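Local coordinates for protein thermosome subunit (Methanococcoides burtonii, PDB 3AQ1) that probably binds ATP and uses its hydrolysis to help unfolded proteins fold, as a group II chaperonin of the TCP-1 family, at residues Lys130-Ile135 / His347-Val352; Glu122-Leu127 / Asp339-Asp344. All blocks are in the same frame, centred on the assembly; numbering follows the deposited sequence.

Contact 1: Lys130-Ile135 / His347-Val352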
ATOM      1  N   LYS A 130      -7.066   6.697  10.521  1.00 44.05           N
ATOM      2  CA  LYS A 130      -8.210   6.065  11.153  1.00 39.97           C
ATOM      3  C   LYS A 130      -8.687   4.825  10.384  1.00 49.33           C
ATOM      4  O   LYS A 130      -9.173   3.867  10.979  1.00 57.93           O
ATOM      5  CB  LYS A 130      -9.324   7.090  11.273  1.00 30.54           C
ATOM      6  CG  LYS A 130     -10.615   6.577  11.833  1.00 47.29           C
ATOM      7  CD  LYS A 130     -11.559   7.739  12.078  1.00 59.40           C
ATOM      8  CE  LYS A 130     -12.926   7.280  12.557  1.00 67.80           C
ATOM      9  NZ  LYS A 130     -13.867   8.440  12.645  1.00 74.06           N
ATOM     10  N   ALA A 131      -8.550   4.858   9.062  1.00 47.31           N
ATOM     11  CA  ALA A 131      -8.915   3.742   8.202  1.00 41.20           C
ATOM     12  C   ALA A 131      -7.887   2.627   8.340  1.00 56.18           C
ATOM     13  O   ALA A 131      -8.236   1.476   8.617  1.00 59.11           O
ATOM     14  CB  ALA A 131      -8.999   4.202   6.752  1.00 25.96           C
ATOM     15  N   VAL A 132      -6.616   2.976   8.151  1.00 50.87           N
ATOM     16  CA  VAL A 132      -5.538   2.009   8.262  1.00 44.21           C
ATOM     17  C   VAL A 132      -5.531   1.362   9.631  1.00 47.67           C
ATOM     18  O   VAL A 132      -5.567   0.145   9.733  1.00 51.42           O
ATOM     19  CB  VAL A 132      -4.168   2.637   7.978  1.00 45.83           C
ATOM     20  CG1 VAL A 132      -3.061   1.771   8.544  1.00 48.10           C
ATOM     21  CG2 VAL A 132      -3.983   2.797   6.488  1.00 44.31           C
ATOM     22  N   ARG A 133      -5.517   2.176  10.682  1.00 55.74           N
ATOM     23  CA  ARG A 133      -5.534   1.656  12.053  1.00 48.89           C
ATOM     24  C   ARG A 133      -6.638   0.646  12.308  1.00 53.79           C
ATOM     25  O   ARG A 133      -6.562  -0.118  13.263  1.00 65.42           O
ATOM     26  CB  ARG A 133      -5.645   2.785  13.083  1.00 37.92           C
ATOM     27  CG  ARG A 133      -4.316   3.400  13.445  1.00 49.83           C
ATOM     28  CD  ARG A 133      -4.490   4.575  14.360  1.00 63.49           C
ATOM     29  NE  ARG A 133      -5.031   4.186  15.655  1.00 78.34           N
ATOM     30  CZ  ARG A 133      -4.818   4.875  16.770  1.00 95.86           C
ATOM     31  NH1 ARG A 133      -4.073   5.978  16.734  1.00 99.98           N
ATOM     32  NH2 ARG A 133      -5.341   4.463  17.919  1.00 97.29           N
ATOM     33  N   SER A 134      -7.665   0.645  11.467  1.00 48.39           N
ATOM     34  CA  SER A 134      -8.847  -0.152  11.755  1.00 48.83           C
ATOM     35  C   SER A 134      -8.876  -1.458  10.965  1.00 52.12           C
ATOM     36  O   SER A 134      -9.777  -2.272  11.138  1.00 52.74           O
ATOM     37  CB  SER A 134     -10.119   0.679  11.544  1.00 48.72           C
ATOM     38  OG  SER A 134     -10.808   0.331  10.361  1.00 47.69           O
ATOM     39  N   ILE A 135      -7.880  -1.658  10.107  1.00 48.09           N
ATOM     40  CA  ILE A 135      -7.717  -2.929   9.418  1.00 43.34           C
ATOM     41  C   ILE A 135      -6.377  -3.592   9.748  1.00 51.74           C
ATOM     42  O   ILE A 135      -5.969  -4.539   9.070  1.00 52.05           O
ATOM     43  CB  ILE A 135      -7.812  -2.768   7.888  1.00 47.37           C
ATOM     44  CG1 ILE A 135      -6.656  -1.906   7.366  1.00 38.51           C
ATOM     45  CG2 ILE A 135      -9.150  -2.176   7.501  1.00 43.07           C
ATOM     46  CD1 ILE A 135      -6.266  -2.226   5.970  1.00 44.60           C
ATOM     47  N   HIS A 347      -1.506   3.329   1.525  1.00 45.12           N
ATOM     48  CA  HIS A 347      -0.381   2.431   1.252  1.00 53.09           C
ATOM     49  C   HIS A 347       0.884   2.753   2.035  1.00 56.93           C
ATOM     50  O   HIS A 347       1.447   1.869   2.678  1.00 58.89           O
ATOM     51  CB  HIS A 347      -0.081   2.382  -0.248  1.00 55.29           C
ATOM     52  CG  HIS A 347      -1.051   1.541  -1.021  1.00 84.29           C
ATOM     53  ND1 HIS A 347      -0.808   0.220  -1.334  1.00 97.20           N
ATOM     54  CD2 HIS A 347      -2.278   1.825  -1.524  1.00 84.60           C
ATOM     55  CE1 HIS A 347      -1.835  -0.265  -2.010  1.00 96.88           C
ATOM     56  NE2 HIS A 347      -2.741   0.687  -2.137  1.00 88.91           N
ATOM     57  N   VAL A 348       1.329   4.008   1.982  1.00 52.76           N
ATOM     58  CA  VAL A 348       2.527   4.416   2.711  1.00 55.75           C
ATOM     59  C   VAL A 348       2.387   4.100   4.198  1.00 51.38           C
ATOM     60  O   VAL A 348       3.271   3.502   4.807  1.00 62.13           O
ATOM     61  CB  VAL A 348       2.856   5.921   2.535  1.00 52.34           C
ATOM     62  CG1 VAL A 348       4.176   6.233   3.191  1.00 45.57           C
ATOM     63  CG2 VAL A 348       2.920   6.282   1.069  1.00 56.55           C
ATOM     64  N   VAL A 349       1.277   4.501   4.788  1.00 38.90           N
ATOM     65  CA  VAL A 349       1.042   4.193   6.192  1.00 43.51           C
ATOM     66  C   VAL A 349       0.982   2.674   6.470  1.00 49.58           C
ATOM     67  O   VAL A 349       1.564   2.184   7.445  1.00 44.74           O
ATOM     68  CB  VAL A 349      -0.209   4.899   6.692  1.00 34.30           C
ATOM     69  CG1 VAL A 349      -0.448   4.579   8.169  1.00 32.76           C
ATOM     70  CG2 VAL A 349      -0.053   6.389   6.475  1.00 32.72           C
ATOM     71  N   GLY A 350       0.290   1.936   5.606  1.00 43.10           N
ATOM     72  CA  GLY A 350       0.262   0.490   5.705  1.00 44.97           C
ATOM     73  C   GLY A 350       1.661  -0.098   5.723  1.00 52.22           C
ATOM     74  O   GLY A 350       2.029  -0.849   6.622  1.00 54.38           O
ATOM     75  N   VAL A 351       2.454   0.261   4.723  1.00 53.69           N
ATOM     76  CA  VAL A 351       3.803  -0.265   4.595  1.00 52.95           C
ATOM     77  C   VAL A 351       4.709   0.129   5.760  1.00 54.57           C
ATOM     78  O   VAL A 351       5.516  -0.666   6.214  1.00 56.73           O
ATOM     79  CB  VAL A 351       4.434   0.158   3.266  1.00 54.89           C
ATOM     80  CG1 VAL A 351       5.940  -0.109   3.279  1.00 54.98           C
ATOM     81  CG2 VAL A 351       3.728  -0.558   2.108  1.00 43.31           C
ATOM     82  N   VAL A 352       4.576   1.352   6.253  1.00 52.00           N
ATOM     83  CA  VAL A 352       5.354   1.760   7.413  1.00 47.50           C
ATOM     84  C   VAL A 352       4.962   0.930   8.640  1.00 49.59           C
ATOM     85  O   VAL A 352       5.828   0.415   9.351  1.00 53.68           O
ATOM     86  CB  VAL A 352       5.193   3.268   7.709  1.00 46.34           C
ATOM     87  CG1 VAL A 352       5.741   3.610   9.070  1.00 43.46           C
ATOM     88  CG2 VAL A 352       5.880   4.093   6.644  1.00 44.54           C
TER
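Next to Val132, the residue that meets Val349 and Gly350 across this contact, the carbonyl oxygen Ala131 O is gripped twice by one residue. Ser134 N reaches Ala131 O at 3.0 Å, and Ser134 OG adds a weak bond to Ala131 O at 3.3 Å. One step on, Ile135 N bonds to Val132 O at 3.0 Å and closes a type I turn. These bonds all stay within 130-135; no hydrogen bond crosses to the second helix, where the side-chain contact is apolar. Val132 leads: with its CG1 lying anti to the backbone N (chi1 161°), that methyl meets Val349 CG1 at 3.9 Å, the two branched side chains meeting aslant. The other methyl, Val132 CG2, lies 4.4 Å from Gly350 N, over backbone that carries no side chain, and here the CA atoms of Val132 and Gly350 approach to 6.5 Å. Leu346 and Ile353 also touch Val132, which fits like a knob into a hole framed by them, Val349 and Gly350, the glycine corner being backbone alone. Helix 101-109 packs on helix 332-355 through Leu104 and Ala108, which touch Val349, while strand 323-329 meets the turn through Val323.

Contact 2: Glu122-Leu127 / Asp339-Asp344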
ATOM      1  N   GLU A 122      -4.395  18.147   6.466  1.00 55.35           N
ATOM      2  CA  GLU A 122      -4.671  17.694   7.826  1.00 51.15           C
ATOM      3  C   GLU A 122      -5.780  16.642   7.888  1.00 53.28           C
ATOM      4  O   GLU A 122      -5.597  15.575   8.469  1.00 57.14           O
ATOM      5  CB  GLU A 122      -5.034  18.874   8.731  1.00 52.19           C
ATOM      6  CG  GLU A 122      -3.937  19.918   8.890  1.00 61.70           C
ATOM      7  CD  GLU A 122      -3.821  20.883   7.706  1.00 77.69           C
ATOM      8  OE1 GLU A 122      -4.781  21.014   6.908  1.00 81.85           O
ATOM      9  OE2 GLU A 122      -2.758  21.528   7.588  1.00 86.10           O
ATOM     10  N   LYS A 123      -6.928  16.956   7.291  1.00 49.20           N
ATOM     11  CA  LYS A 123      -8.112  16.100   7.378  1.00 43.29           C
ATOM     12  C   LYS A 123      -7.970  14.780   6.629  1.00 50.32           C
ATOM     13  O   LYS A 123      -8.439  13.746   7.101  1.00 49.64           O
ATOM     14  CB  LYS A 123      -9.373  16.836   6.902  1.00 37.62           C
ATOM     15  CG  LYS A 123      -9.911  17.901   7.866  1.00 41.78           C
ATOM     16  CD  LYS A 123     -10.905  18.826   7.153  1.00 55.03           C
ATOM     17  CE  LYS A 123     -11.346  20.023   8.002  1.00 58.51           C
ATOM     18  NZ  LYS A 123     -12.148  20.991   7.187  1.00 56.68           N
ATOM     19  N   LEU A 124      -7.334  14.802   5.465  1.00 48.38           N
ATOM     20  CA  LEU A 124      -7.133  13.558   4.735  1.00 46.74           C
ATOM     21  C   LEU A 124      -6.134  12.643   5.457  1.00 47.59           C
ATOM     22  O   LEU A 124      -6.214  11.419   5.367  1.00 50.82           O
ATOM     23  CB  LEU A 124      -6.686  13.824   3.303  1.00 38.65           C
ATOM     24  CG  LEU A 124      -6.873  12.612   2.399  1.00 37.86           C
ATOM     25  CD1 LEU A 124      -8.360  12.240   2.301  1.00 31.66           C
ATOM     26  CD2 LEU A 124      -6.291  12.877   1.040  1.00 35.85           C
ATOM     27  N   SER A 125      -5.207  13.239   6.189  1.00 38.69           N
ATOM     28  CA  SER A 125      -4.238  12.469   6.956  1.00 47.94           C
ATOM     29  C   SER A 125      -4.919  11.722   8.100  1.00 47.48           C
ATOM     30  O   SER A 125      -4.674  10.538   8.331  1.00 47.04           O
ATOM     31  CB  SER A 125      -3.145  13.391   7.500  1.00 49.62           C
ATOM     32  OG  SER A 125      -2.382  13.925   6.443  1.00 49.70           O
ATOM     33  N   ALA A 126      -5.771  12.443   8.814  1.00 37.39           N
ATOM     34  CA  ALA A 126      -6.576  11.876   9.877  1.00 42.90           C
ATOM     35  C   ALA A 126      -7.410  10.710   9.363  1.00 38.35           C
ATOM     36  O   ALA A 126      -7.510   9.668  10.000  1.00 44.01           O
ATOM     37  CB  ALA A 126      -7.473  12.942  10.463  1.00 21.22           C
ATOM     38  N   LEU A 127      -8.015  10.903   8.205  1.00 42.63           N
ATOM     39  CA  LEU A 127      -8.883   9.899   7.632  1.00 44.69           C
ATOM     40  C   LEU A 127      -8.059   8.668   7.263  1.00 42.34           C
ATOM     41  O   LEU A 127      -8.454   7.546   7.572  1.00 39.03           O
ATOM     42  CB  LEU A 127      -9.616  10.474   6.416  1.00 34.16           C
ATOM     43  CG  LEU A 127     -10.625   9.588   5.712  1.00 36.26           C
ATOM     44  CD1 LEU A 127     -11.528   8.973   6.752  1.00 34.65           C
ATOM     45  CD2 LEU A 127     -11.415  10.407   4.715  1.00 40.50           C
ATOM     46  N   ASP A 339      -9.430  10.845  -3.706  1.00 47.61           N
ATOM     47  CA  ASP A 339      -9.281   9.407  -3.866  1.00 53.07           C
ATOM     48  C   ASP A 339      -7.854   9.012  -4.231  1.00 50.94           C
ATOM     49  O   ASP A 339      -7.278   8.134  -3.589  1.00 53.53           O
ATOM     50  CB  ASP A 339     -10.272   8.831  -4.875  1.00 59.67           C
ATOM     51  CG  ASP A 339     -10.014   7.361  -5.164  1.00 64.53           C
ATOM     52  OD1 ASP A 339     -10.661   6.507  -4.531  1.00 70.89           O
ATOM     53  OD2 ASP A 339      -9.151   7.052  -6.016  1.00 71.65           O
ATOM     54  N   HIS A 340      -7.275   9.640  -5.250  1.00 52.72           N
ATOM     55  CA  HIS A 340      -5.893   9.314  -5.628  1.00 51.47           C
ATOM     56  C   HIS A 340      -4.973   9.557  -4.436  1.00 49.34           C
ATOM     57  O   HIS A 340      -4.172   8.693  -4.058  1.00 46.32           O
ATOM     58  CB  HIS A 340      -5.433  10.095  -6.861  1.00 62.46           C
ATOM     59  CG  HIS A 340      -6.081   9.648  -8.140  1.00101.06           C
ATOM     60  ND1 HIS A 340      -7.418   9.852  -8.412  1.00112.34           N
ATOM     61  CD2 HIS A 340      -5.572   9.014  -9.225  1.00113.88           C
ATOM     62  CE1 HIS A 340      -7.706   9.360  -9.604  1.00114.94           C
ATOM     63  NE2 HIS A 340      -6.603   8.847 -10.118  1.00117.83           N
ATOM     64  N   ALA A 341      -5.123  10.716  -3.810  1.00 38.52           N
ATOM     65  CA  ALA A 341      -4.291  11.038  -2.670  1.00 45.58           C
ATOM     66  C   ALA A 341      -4.413   9.971  -1.560  1.00 52.74           C
ATOM     67  O   ALA A 341      -3.419   9.336  -1.187  1.00 51.94           O
ATOM     68  CB  ALA A 341      -4.614  12.427  -2.159  1.00 41.78           C
ATOM     69  N   LEU A 342      -5.632   9.769  -1.057  1.00 45.18           N
ATOM     70  CA  LEU A 342      -5.916   8.741  -0.046  1.00 45.12           C
ATOM     71  C   LEU A 342      -5.311   7.377  -0.382  1.00 47.24           C
ATOM     72  O   LEU A 342      -4.692   6.743   0.472  1.00 44.61           O
ATOM     73  CB  LEU A 342      -7.432   8.605   0.167  1.00 44.66           C
ATOM     74  CG  LEU A 342      -8.013   7.661   1.218  1.00 41.21           C
ATOM     75  CD1 LEU A 342      -7.532   7.986   2.620  1.00 34.62           C
ATOM     76  CD2 LEU A 342      -9.495   7.794   1.141  1.00 50.71           C
ATOM     77  N   ASN A 343      -5.486   6.922  -1.622  1.00 46.47           N
ATOM     78  CA  ASN A 343      -4.896   5.651  -2.021  1.00 47.62           C
ATOM     79  C   ASN A 343      -3.402   5.621  -1.730  1.00 49.48           C
ATOM     80  O   ASN A 343      -2.904   4.661  -1.178  1.00 52.33           O
ATOM     81  CB  ASN A 343      -5.183   5.322  -3.489  1.00 53.13           C
ATOM     82  CG  ASN A 343      -6.169   4.183  -3.643  1.00 74.55           C
ATOM     83  OD1 ASN A 343      -5.982   3.108  -3.067  1.00 81.60           O
ATOM     84  ND2 ASN A 343      -7.230   4.410  -4.419  1.00 80.10           N
ATOM     85  N   ASP A 344      -2.683   6.682  -2.076  1.00 49.91           N
ATOM     86  CA  ASP A 344      -1.257   6.706  -1.789  1.00 49.43           C
ATOM     87  C   ASP A 344      -0.974   6.706  -0.298  1.00 49.12           C
ATOM     88  O   ASP A 344      -0.164   5.914   0.181  1.00 51.73           O
ATOM     89  CB  ASP A 344      -0.583   7.901  -2.451  1.00 54.42           C
ATOM     90  CG  ASP A 344      -0.484   7.751  -3.939  1.00 59.03           C
ATOM     91  OD1 ASP A 344      -0.488   6.599  -4.417  1.00 63.62           O
ATOM     92  OD2 ASP A 344      -0.413   8.789  -4.630  1.00 66.57           O
TER
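Leu124 reaches across from helix 121-132 to Ala341 and Leu342, and can be followed outward from its CB. CB is directed at helix 332-355 but remains 6.0 Å from Ala341 CB, too far to touch. CG, anti to the backbone N (chi1 -163°), carries the chain onward and serves as the fork, from which the two methyls part. Leu124 CD2 goes to the alanine, with Ala341 CB at 3.6 Å, and the same methyl rests against the peptide at Leu342 N, 3.8 Å away. Leu124 CD1 takes the neighbouring residue, lying 4.3 Å from Leu342 CB. One methyl therefore packs on a short side chain and the adjoining peptide nitrogen, the other on the base of a longer side chain. A turn later in the first helix, Leu127 is also directed across, but more loosely, its CG 4.7 Å from Leu342 CD1. No hydrogen bond spans the two segments; the side chains meet through apolar atoms. Among the other neighbours of Leu124 are the loop residues Ile112 and Ile161, while Lys123 forms a salt bridge with Asp162. Strands complete the surroundings: Ile153 of strand 151-157 touches Leu342, and Leu327 of strand 323-329 touches both Leu127 and Leu342, so strand 323-329 lies against both helices, and strand 151-157 against helix 332-355.

From the N terminus, the chain first lays down 122-127 and then 130-135, both along helix 121-132. It next runs through almost 200 residues, including the mixed seven-stranded sheet, before returning as helix 332-355. There 339-344 closes the loop of contact 2, and 347-352 that of contact 1. The segments alternate, so the two loops cross, and the helices meet in the same order along the sequence, earlier part with earlier and later with later. With centres 11 Å apart, contacts 1 and 2 fix this helix pair at two levels, consistent with the intermediate domain of a group II chaperonin, whose two halves flank the apical insertion.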